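Local structure of cysteine protease-like virA (Shigella flexneri, 3EB8) at residues I46-F58 with T68-L82. The protein is a secreted virulence effector that promotes bacterial entry into epithelial cells and spread within and between them, although its proposed alpha-tubulin-cleaving protease activity is disputed. Residues are numbered along the deposited sequence; the frame is centred on the assembly and turned at random.
Sequences IRLCLNKGICSVF and TQLSSKEYNNLLSSL
Cys55 lays its CB over one face of the Tyr75 ring in a CH-pi contact, 3.7 Å from the centroid and 28° off the normal, displaced toward the CD1–CE1 side. With SG anti to the backbone N (chi1 -178°), the sulfur meets the same ring obliquely, 4.5 Å from its centroid. A small side chain with a polarisable sulfur suits a place so close to an aromatic face, while Leu79 CD1 lies against the opposite face. At the phenol end Leu50 crosses the Tyr75 side chain at about a right angle, its CD1 3.6 Å from Tyr75 OH. Strands 44-51, 54-61 and 66-69 belong to an antiparallel meander, with helix 72-81 packed across the face bearing Leu48, Leu50, Cys55 and Val57. Paired backbone bonds between Val57 and Thr68 hold the edge strand 66-69, and Leu70 N reaches Cys55 O in a nearly straight bond of 2.9 Å. With the backbone held there and CG turned anti to its carbonyl carbon, Leu70 brings CD2 to 3.8 Å from Val57 CG2 and CD1 beside Cys55 SG. Farther along the helix, Leu78 CD1 touches Leu48 CD2, and Leu82 runs antiparallel alongside Leu48, CD2 against CD1; these methyls make a purely apolar contact, and Met20 of helix 12-21 also touches Leu82. On the other face of the sheet, Gln69 CG meets Ile54 CG2 at 3.5 Å: its methylenes suit Ile54, its polar amide the exposed edge strand.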
# COMPACT_ATOMS: atom_id res chain seq x y z
N ILE A 46 -6.92 7.66 23.19
CA ILE A 46 -5.48 7.79 23.25
C ILE A 46 -5.04 8.65 22.07
O ILE A 46 -5.48 8.43 20.95
CB ILE A 46 -4.77 6.41 23.22
CG1 ILE A 46 -5.24 5.55 24.38
CG2 ILE A 46 -3.28 6.57 23.35
CD1 ILE A 46 -6.51 4.77 24.10
N ARG A 47 -4.20 9.64 22.34
CA ARG A 47 -3.69 10.48 21.28
C ARG A 47 -2.18 10.35 21.24
O ARG A 47 -1.51 10.42 22.28
CB ARG A 47 -4.08 11.93 21.50
CG ARG A 47 -5.53 12.12 21.85
CD ARG A 47 -6.45 11.64 20.74
NE ARG A 47 -7.84 11.94 21.06
CZ ARG A 47 -8.39 13.14 20.93
NH1 ARG A 47 -7.67 14.16 20.47
NH2 ARG A 47 -9.66 13.32 21.26
N LEU A 48 -1.64 10.17 20.04
CA LEU A 48 -0.20 10.10 19.87
C LEU A 48 0.27 11.37 19.21
O LEU A 48 -0.17 11.70 18.11
CB LEU A 48 0.15 8.90 19.00
CG LEU A 48 -0.54 7.62 19.45
CD1 LEU A 48 -0.21 6.46 18.50
CD2 LEU A 48 -0.16 7.28 20.86
N CYS A 49 1.18 12.08 19.87
CA CYS A 49 1.63 13.36 19.36
C CYS A 49 3.13 13.40 19.17
O CYS A 49 3.88 12.77 19.92
CB CYS A 49 1.20 14.50 20.30
SG CYS A 49 -0.57 14.52 20.61
N LEU A 50 3.56 14.13 18.15
CA LEU A 50 4.96 14.40 17.90
C LEU A 50 5.21 15.88 18.14
O LEU A 50 4.43 16.73 17.70
CB LEU A 50 5.32 14.03 16.46
CG LEU A 50 5.68 12.56 16.30
CD1 LEU A 50 5.46 12.09 14.88
CD2 LEU A 50 7.13 12.34 16.71
N ASN A 51 6.28 16.18 18.86
CA ASN A 51 6.71 17.55 19.04
C ASN A 51 8.22 17.59 18.92
O ASN A 51 8.93 16.98 19.71
CB ASN A 51 6.23 18.09 20.38
CG ASN A 51 4.72 17.90 20.57
OD1 ASN A 51 3.91 18.65 20.02
ND2 ASN A 51 4.34 16.88 21.35
N LYS A 52 8.71 18.27 17.88
CA LYS A 52 10.13 18.28 17.59
C LYS A 52 10.68 16.85 17.55
O LYS A 52 11.72 16.54 18.14
CB LYS A 52 10.88 19.14 18.62
CG LYS A 52 10.51 20.62 18.54
CD LYS A 52 11.67 21.51 18.98
CE LYS A 52 11.55 22.90 18.36
NZ LYS A 52 12.77 23.73 18.59
N GLY A 53 9.97 15.97 16.87
CA GLY A 53 10.40 14.60 16.70
C GLY A 53 10.26 13.71 17.93
O GLY A 53 10.59 12.52 17.87
N ILE A 54 9.78 14.27 19.04
CA ILE A 54 9.54 13.48 20.24
C ILE A 54 8.07 13.08 20.36
O ILE A 54 7.17 13.92 20.27
CB ILE A 54 9.92 14.25 21.52
CG1 ILE A 54 11.38 14.70 21.46
CG2 ILE A 54 9.67 13.38 22.74
CD1 ILE A 54 11.76 15.66 22.58
N CYS A 55 7.84 11.78 20.59
CA CYS A 55 6.48 11.25 20.69
C CYS A 55 5.97 11.21 22.13
O CYS A 55 6.60 10.63 23.02
CB CYS A 55 6.40 9.85 20.08
SG CYS A 55 4.74 9.13 20.12
N SER A 56 4.82 11.84 22.35
CA SER A 56 4.15 11.77 23.64
C SER A 56 2.81 11.07 23.46
O SER A 56 2.19 11.14 22.40
CB SER A 56 3.94 13.16 24.25
OG SER A 56 5.17 13.84 24.38
N VAL A 57 2.37 10.39 24.52
CA VAL A 57 1.10 9.70 24.52
C VAL A 57 0.15 10.34 25.51
O VAL A 57 0.49 10.54 26.67
CB VAL A 57 1.28 8.23 24.88
CG1 VAL A 57 -0.05 7.49 24.74
CG2 VAL A 57 2.36 7.60 23.99
N PHE A 58 -1.05 10.67 25.05
CA PHE A 58 -2.05 11.27 25.91
C PHE A 58 -3.21 10.32 26.13
O PHE A 58 -3.78 9.77 25.18
CB PHE A 58 -2.54 12.58 25.31
CG PHE A 58 -1.51 13.66 25.31
CD1 PHE A 58 -0.53 13.71 24.33
CD2 PHE A 58 -1.52 14.65 26.28
CE1 PHE A 58 0.42 14.70 24.32
CE2 PHE A 58 -0.57 15.65 26.28
CZ PHE A 58 0.40 15.68 25.30
N THR A 68 2.60 10.83 28.63
CA THR A 68 3.90 10.23 28.82
C THR A 68 4.76 10.53 27.61
O THR A 68 4.30 10.46 26.47
CB THR A 68 3.79 8.70 28.98
OG1 THR A 68 3.19 8.41 30.25
CG2 THR A 68 5.18 8.06 28.91
N GLN A 69 6.01 10.88 27.86
CA GLN A 69 6.93 11.16 26.78
C GLN A 69 7.77 9.91 26.55
O GLN A 69 8.36 9.38 27.49
CB GLN A 69 7.81 12.36 27.14
CG GLN A 69 8.47 13.04 25.96
CD GLN A 69 9.40 14.16 26.40
OE1 GLN A 69 9.48 15.21 25.75
NE2 GLN A 69 10.09 13.95 27.51
N LEU A 70 7.79 9.41 25.32
CA LEU A 70 8.54 8.19 25.01
C LEU A 70 9.99 8.49 24.66
O LEU A 70 10.28 9.47 23.97
CB LEU A 70 7.90 7.46 23.82
CG LEU A 70 6.39 7.25 23.76
CD1 LEU A 70 6.06 6.43 22.53
CD2 LEU A 70 5.86 6.55 25.00
N SER A 71 10.90 7.63 25.12
CA SER A 71 12.29 7.67 24.65
C SER A 71 12.30 7.21 23.20
O SER A 71 11.32 6.64 22.72
CB SER A 71 13.17 6.74 25.47
OG SER A 71 12.80 5.39 25.24
N SER A 72 13.42 7.43 22.51
CA SER A 72 13.48 7.06 21.09
C SER A 72 13.22 5.56 20.92
O SER A 72 12.65 5.13 19.91
CB SER A 72 14.83 7.44 20.48
OG SER A 72 15.63 6.28 20.28
N LYS A 73 13.63 4.77 21.92
CA LYS A 73 13.44 3.33 21.86
C LYS A 73 11.97 2.96 21.98
O LYS A 73 11.42 2.20 21.16
CB LYS A 73 14.23 2.65 22.98
CG LYS A 73 13.92 1.17 23.17
CD LYS A 73 14.90 0.54 24.16
CE LYS A 73 14.52 -0.91 24.47
NZ LYS A 73 15.39 -1.52 25.51
N GLU A 74 11.32 3.50 23.00
CA GLU A 74 9.91 3.18 23.26
C GLU A 74 9.04 3.62 22.09
O GLU A 74 7.99 3.05 21.82
CB GLU A 74 9.47 3.84 24.56
CG GLU A 74 10.53 3.75 25.66
CD GLU A 74 10.17 4.53 26.91
OE1 GLU A 74 10.63 4.12 28.00
OE2 GLU A 74 9.43 5.53 26.81
N TYR A 75 9.49 4.65 21.40
CA TYR A 75 8.73 5.22 20.30
C TYR A 75 8.88 4.36 19.06
O TYR A 75 7.94 4.22 18.27
CB TYR A 75 9.22 6.65 20.02
CG TYR A 75 8.66 7.26 18.75
CD1 TYR A 75 7.31 7.19 18.45
CD2 TYR A 75 9.49 7.93 17.86
CE1 TYR A 75 6.81 7.75 17.30
CE2 TYR A 75 8.99 8.50 16.70
CZ TYR A 75 7.66 8.41 16.43
OH TYR A 75 7.17 8.97 15.28
N ASN A 76 10.06 3.78 18.88
CA ASN A 76 10.28 2.91 17.73
C ASN A 76 9.57 1.59 17.95
O ASN A 76 9.07 0.97 17.01
CB ASN A 76 11.78 2.73 17.46
CG ASN A 76 12.40 3.93 16.77
OD1 ASN A 76 12.03 4.29 15.65
ND2 ASN A 76 13.35 4.57 17.45
N ASN A 77 9.49 1.19 19.21
CA ASN A 77 8.69 0.04 19.58
C ASN A 77 7.22 0.31 19.23
O ASN A 77 6.52 -0.54 18.65
CB ASN A 77 8.85 -0.22 21.08
CG ASN A 77 8.33 -1.57 21.49
OD1 ASN A 77 7.20 -1.70 21.97
ND2 ASN A 77 9.15 -2.60 21.31
N LEU A 78 6.75 1.50 19.57
CA LEU A 78 5.38 1.91 19.26
C LEU A 78 5.14 1.89 17.76
O LEU A 78 4.12 1.40 17.30
CB LEU A 78 5.08 3.30 19.82
CG LEU A 78 3.68 3.86 19.62
CD1 LEU A 78 3.36 4.93 20.66
CD2 LEU A 78 3.53 4.45 18.25
N LEU A 79 6.07 2.43 17.00
CA LEU A 79 5.92 2.45 15.55
C LEU A 79 5.75 1.06 14.93
O LEU A 79 4.99 0.89 13.98
CB LEU A 79 7.11 3.16 14.91
CG LEU A 79 7.12 4.67 15.10
CD1 LEU A 79 8.30 5.31 14.39
CD2 LEU A 79 5.80 5.26 14.63
N SER A 80 6.47 0.08 15.47
CA SER A 80 6.42 -1.25 14.91
C SER A 80 5.09 -1.94 15.21
O SER A 80 4.71 -2.88 14.52
CB SER A 80 7.60 -2.11 15.39
OG SER A 80 7.49 -2.40 16.77
N SER A 81 4.36 -1.45 16.20
CA SER A 81 3.10 -2.08 16.55
C SER A 81 1.87 -1.38 15.97
O SER A 81 0.74 -1.86 16.14
CB SER A 81 2.98 -2.21 18.07
OG SER A 81 2.78 -0.93 18.65
N LEU A 82 2.07 -0.23 15.32
CA LEU A 82 0.96 0.46 14.65
C LEU A 82 0.44 -0.35 13.45
O LEU A 82 1.16 -1.13 12.85
CB LEU A 82 1.38 1.87 14.20
CG LEU A 82 1.67 2.92 15.28
CD1 LEU A 82 2.17 4.20 14.66
CD2 LEU A 82 0.45 3.19 16.14